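Local coordinates for DNA polymerase III subunit delta (Bacillus subtilis, PDB 3ZH9), which probably acts as the wrench subunit of the ATP-driven loader complex, opening the beta sliding ring so that it can be placed on primed DNA for replication, at residues A[47-52]-A[75-80]; A[171-176]-A[206-211]. All coordinates share one frame; numbering follows the deposited sequence.

The two contacts lie in different parts of the chain, their centres 38 Å apart and their nearest atoms about 28 Å apart, so neither touches the other. Contact 1 comes first in sequence and joins two neighbouring parallel strands at the edge of the five-stranded sheet, within the region related to P-loop NTPases. Contact 2 packs two short helices, 168-177 and 204-210, that follow the sheet in the chain. One is a dense network of backbone hydrogen bonds with a buried arginine at its start, the other is mostly apolar. A glycerol about 3 Å from the Val51 side chain and a sulfate about 3 Å from that of His173 probably come from the crystallisation liquor.

Contact 1. Residues A[47-52]-A[75-80]; sequences FNLSVF and RRLVIV
Leu49 and Leu77 lie side by side and point the same way, with Leu49 CD1 3.8 Å from Leu77 CD2; Leu49 CD1 also reaches Ile79 CD1, at 4.2 Å. Beneath this apolar row the backbones pair as parallel strands. Leu77 N bonds to Asn48 O, Ser50 takes its amide to Leu77 O and its carbonyl to Ile79 N, at 2.7 Å for Ser50 O to Ile79 N, and Phe52 N closes the series on Ile79 O. On the sheet face that carries Phe52, its ring atom CE1 meets Val78 CG1 at 4.2 Å.

Arg76 holds the start of the pairing. Bent at chi3 (-66°), which sets the course of NE, the chain ends with NH1 2.9 Å from Phe47 O, on an in-plane lone pair, while Asn48 OD1 lies over one face of the guanidinium. NH1 also donates to a water at 2.9 Å that bonds in turn to Ser50 OG and Leu77 O. Arg76 NE and NH2 bond to Thr68 O and Phe69 O; farther out, Phe71 N and Asp65 hold Asn48 OD1 and Ser50 OG. An alanine here would probably leave the carbonyls of Phe47, Thr68 and Phe69 without their guanidinium donors and the bridging water less firmly held.

The two strands belong to a beta-alpha-beta unit: helix 59-66 covers Phe52 and Val80, helix 25-39 packs on Leu77 and Ile79, and strand 113-119 pairs with the far edge of strand 76-81.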
# COMPACT_ATOMS: atom_id res chain seq x y z
N PHE A 47 -20.97 -21.25 -3.85
CA PHE A 47 -22.34 -20.88 -4.18
C PHE A 47 -22.69 -19.47 -3.71
O PHE A 47 -23.54 -18.82 -4.31
CB PHE A 47 -23.30 -21.88 -3.55
CG PHE A 47 -22.86 -23.30 -3.69
CD1 PHE A 47 -22.63 -23.85 -4.93
CD2 PHE A 47 -22.67 -24.09 -2.57
CE1 PHE A 47 -22.21 -25.15 -5.06
CE2 PHE A 47 -22.25 -25.40 -2.69
CZ PHE A 47 -22.02 -25.93 -3.94
N ASN A 48 -22.04 -19.01 -2.65
CA ASN A 48 -22.47 -17.78 -1.98
C ASN A 48 -21.45 -16.65 -2.07
O ASN A 48 -21.56 -15.63 -1.39
CB ASN A 48 -22.84 -18.08 -0.53
CG ASN A 48 -24.07 -18.97 -0.41
OD1 ASN A 48 -25.08 -18.72 -1.07
ND2 ASN A 48 -23.98 -20.00 0.42
N LEU A 49 -20.44 -16.84 -2.91
CA LEU A 49 -19.45 -15.80 -3.13
C LEU A 49 -19.26 -15.59 -4.61
O LEU A 49 -19.11 -16.55 -5.36
CB LEU A 49 -18.12 -16.20 -2.49
CG LEU A 49 -16.93 -15.28 -2.77
CD1 LEU A 49 -17.26 -13.82 -2.43
CD2 LEU A 49 -15.72 -15.75 -1.99
N SER A 50 -19.30 -14.34 -5.06
CA SER A 50 -19.04 -14.05 -6.46
C SER A 50 -18.19 -12.80 -6.56
O SER A 50 -18.43 -11.82 -5.84
CB SER A 50 -20.33 -13.85 -7.25
OG SER A 50 -21.31 -14.79 -6.87
N VAL A 51 -17.21 -12.84 -7.45
CA VAL A 51 -16.35 -11.70 -7.71
C VAL A 51 -16.40 -11.31 -9.18
O VAL A 51 -16.21 -12.14 -10.08
CB VAL A 51 -14.90 -12.03 -7.36
CG1 VAL A 51 -14.03 -10.80 -7.57
CG2 VAL A 51 -14.82 -12.55 -5.94
N PHE A 52 -16.67 -10.04 -9.44
CA PHE A 52 -16.67 -9.54 -10.81
C PHE A 52 -15.65 -8.41 -10.96
O PHE A 52 -15.33 -7.72 -10.00
CB PHE A 52 -18.07 -9.05 -11.19
CG PHE A 52 -19.13 -10.11 -11.10
CD1 PHE A 52 -19.75 -10.40 -9.88
CD2 PHE A 52 -19.51 -10.83 -12.23
CE1 PHE A 52 -20.72 -11.38 -9.79
CE2 PHE A 52 -20.49 -11.82 -12.15
CZ PHE A 52 -21.09 -12.09 -10.93
N ARG A 75 -26.44 -15.65 4.07
CA ARG A 75 -26.09 -14.49 3.26
C ARG A 75 -25.23 -14.87 2.08
O ARG A 75 -24.54 -15.88 2.09
CB ARG A 75 -25.36 -13.43 4.09
CG ARG A 75 -26.26 -12.50 4.90
CD ARG A 75 -25.65 -11.12 4.94
NE ARG A 75 -26.19 -10.26 5.99
CZ ARG A 75 -25.81 -10.31 7.26
NH1 ARG A 75 -24.91 -11.21 7.67
NH2 ARG A 75 -26.35 -9.48 8.15
N ARG A 76 -25.25 -14.00 1.08
CA ARG A 76 -24.47 -14.13 -0.13
C ARG A 76 -23.52 -12.93 -0.17
O ARG A 76 -23.84 -11.88 0.39
CB ARG A 76 -25.47 -14.12 -1.29
CG ARG A 76 -24.95 -13.84 -2.65
CD ARG A 76 -26.11 -13.82 -3.64
NE ARG A 76 -26.74 -15.13 -3.80
CZ ARG A 76 -26.09 -16.24 -4.12
NH1 ARG A 76 -24.78 -16.22 -4.31
NH2 ARG A 76 -26.75 -17.39 -4.25
N LEU A 77 -22.35 -13.09 -0.76
CA LEU A 77 -21.40 -11.99 -0.92
C LEU A 77 -21.11 -11.76 -2.39
O LEU A 77 -20.71 -12.67 -3.10
CB LEU A 77 -20.09 -12.28 -0.17
CG LEU A 77 -18.98 -11.22 -0.25
CD1 LEU A 77 -19.47 -9.84 0.21
CD2 LEU A 77 -17.79 -11.66 0.60
N VAL A 78 -21.29 -10.53 -2.85
CA VAL A 78 -21.05 -10.21 -4.24
C VAL A 78 -20.08 -9.05 -4.32
O VAL A 78 -20.35 -7.96 -3.80
CB VAL A 78 -22.35 -9.83 -5.01
CG1 VAL A 78 -22.00 -9.26 -6.38
CG2 VAL A 78 -23.30 -11.03 -5.13
N ILE A 79 -18.93 -9.29 -4.95
CA ILE A 79 -17.89 -8.28 -5.04
C ILE A 79 -17.76 -7.78 -6.47
O ILE A 79 -17.67 -8.57 -7.42
CB ILE A 79 -16.55 -8.84 -4.53
CG1 ILE A 79 -16.70 -9.28 -3.07
CG2 ILE A 79 -15.43 -7.83 -4.68
CD1 ILE A 79 -15.52 -10.02 -2.55
N VAL A 80 -17.76 -6.47 -6.62
CA VAL A 80 -17.72 -5.83 -7.92
C VAL A 80 -16.57 -4.84 -7.97
O VAL A 80 -16.65 -3.75 -7.39
CB VAL A 80 -19.04 -5.09 -8.21
CG1 VAL A 80 -18.98 -4.40 -9.54
CG2 VAL A 80 -20.19 -6.06 -8.18
O HOH W 1 -22.57 -14.44 -4.62

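Contact 2. Residues A[171-176]-A[206-211]; sequences AEHLVL and DVKMLV
Val207 points toward helix 168-177 and sets its CG1 methyl against Leu174, 4.0 Å from Leu174 CA and 4.1 Å from Leu174 CB. With CG1 anti to the backbone N (chi1 172°), the same methyl also lies at the edge of the His173 ring, near its plane; the two side chains slide past each other in opposite directions. One residue on, the Lys208 side chain crosses that of His173 at about a right angle. Its chain is extended beyond CG, and CE sits over one ring face, 4.3 Å from the His173 ring centroid and 26° off the normal, in a CH-pi contact. Val211, just past the end of helix 204-210, still has its amide bonded to Val207 O. It turns CG1 to Leu174 CD1 at 3.9 Å, the two side chains again meeting at about a right angle. Leu177 adds to the apolar surface around both valines, and Leu174 also rests on Glu188 and Ile189 of helix 182-195.

The helix segments run at 26° with axes 9.7 Å apart, and valine and leucine groups fill the gap between them. Cohesion thus comes mainly from buried hydrocarbon, with Lys208 CE lying over the imidazole.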
# COMPACT_ATOMS: atom_id res chain seq x y z
N ALA A 171 5.43 3.97 18.04
CA ALA A 171 4.73 3.91 16.77
C ALA A 171 5.51 4.58 15.64
O ALA A 171 5.58 4.06 14.52
CB ALA A 171 3.34 4.55 16.90
N GLU A 172 6.06 5.75 15.92
CA GLU A 172 6.85 6.47 14.94
C GLU A 172 8.08 5.65 14.56
O GLU A 172 8.49 5.64 13.41
CB GLU A 172 7.28 7.83 15.50
CG GLU A 172 6.16 8.86 15.48
CD GLU A 172 6.52 10.15 16.19
OE1 GLU A 172 7.43 10.12 17.05
OE2 GLU A 172 5.88 11.19 15.89
N HIS A 173 8.67 5.00 15.54
CA HIS A 173 9.85 4.19 15.26
C HIS A 173 9.51 2.98 14.40
O HIS A 173 10.25 2.63 13.48
CB HIS A 173 10.53 3.74 16.55
CG HIS A 173 11.92 3.23 16.32
ND1 HIS A 173 12.29 1.93 16.58
CD2 HIS A 173 13.01 3.85 15.82
CE1 HIS A 173 13.56 1.77 16.26
NE2 HIS A 173 14.02 2.92 15.80
N LEU A 174 8.37 2.37 14.68
CA LEU A 174 7.90 1.24 13.90
C LEU A 174 7.72 1.65 12.44
O LEU A 174 8.18 0.98 11.52
CB LEU A 174 6.58 0.70 14.48
CG LEU A 174 5.95 -0.38 13.58
CD1 LEU A 174 6.95 -1.48 13.30
CD2 LEU A 174 4.72 -0.96 14.25
N VAL A 175 7.02 2.76 12.24
CA VAL A 175 6.79 3.29 10.91
C VAL A 175 8.10 3.58 10.16
O VAL A 175 8.22 3.31 8.98
CB VAL A 175 5.90 4.56 11.00
CG1 VAL A 175 5.89 5.35 9.66
CG2 VAL A 175 4.50 4.17 11.42
N LEU A 176 9.08 4.13 10.87
CA LEU A 176 10.40 4.34 10.29
C LEU A 176 11.05 3.02 9.82
O LEU A 176 11.62 2.95 8.73
CB LEU A 176 11.32 4.99 11.34
CG LEU A 176 12.81 5.08 10.99
CD1 LEU A 176 13.07 6.26 10.06
CD2 LEU A 176 13.66 5.22 12.24
N ASP A 206 10.18 -2.90 22.93
CA ASP A 206 9.57 -4.03 22.21
C ASP A 206 9.75 -3.89 20.69
O ASP A 206 10.10 -4.85 19.98
CB ASP A 206 8.08 -4.14 22.53
CG ASP A 206 7.81 -4.58 23.96
OD1 ASP A 206 8.43 -5.57 24.40
OD2 ASP A 206 6.98 -3.94 24.63
N VAL A 207 9.50 -2.69 20.19
CA VAL A 207 9.64 -2.43 18.75
C VAL A 207 11.06 -2.70 18.30
O VAL A 207 11.29 -3.44 17.33
CB VAL A 207 9.23 -1.00 18.38
CG1 VAL A 207 9.58 -0.72 16.92
CG2 VAL A 207 7.72 -0.80 18.65
N LYS A 208 12.03 -2.10 18.99
CA LYS A 208 13.43 -2.23 18.62
C LYS A 208 13.93 -3.65 18.72
O LYS A 208 14.76 -4.06 17.92
CB LYS A 208 14.32 -1.34 19.49
CG LYS A 208 14.09 0.17 19.30
CD LYS A 208 15.02 0.95 20.24
CE LYS A 208 15.23 2.39 19.75
NZ LYS A 208 15.94 3.26 20.75
N MET A 209 13.48 -4.41 19.72
CA MET A 209 14.04 -5.75 19.86
C MET A 209 13.42 -6.69 18.84
O MET A 209 14.10 -7.56 18.29
CB MET A 209 13.94 -6.29 21.29
CG MET A 209 12.55 -6.68 21.75
SD MET A 209 12.58 -7.32 23.47
CE MET A 209 12.95 -5.82 24.36
N LEU A 210 12.14 -6.51 18.55
CA LEU A 210 11.45 -7.50 17.73
C LEU A 210 11.48 -7.18 16.23
O LEU A 210 11.54 -8.10 15.42
CB LEU A 210 10.02 -7.70 18.22
CG LEU A 210 9.30 -8.92 17.62
CD1 LEU A 210 9.88 -10.25 18.15
CD2 LEU A 210 7.81 -8.84 17.92
N VAL A 211 11.46 -5.90 15.87
CA VAL A 211 11.17 -5.51 14.48
C VAL A 211 12.44 -5.14 13.74
O VAL A 211 13.13 -4.18 14.11
CB VAL A 211 10.21 -4.30 14.41
CG1 VAL A 211 9.98 -3.87 12.95
CG2 VAL A 211 8.88 -4.61 15.08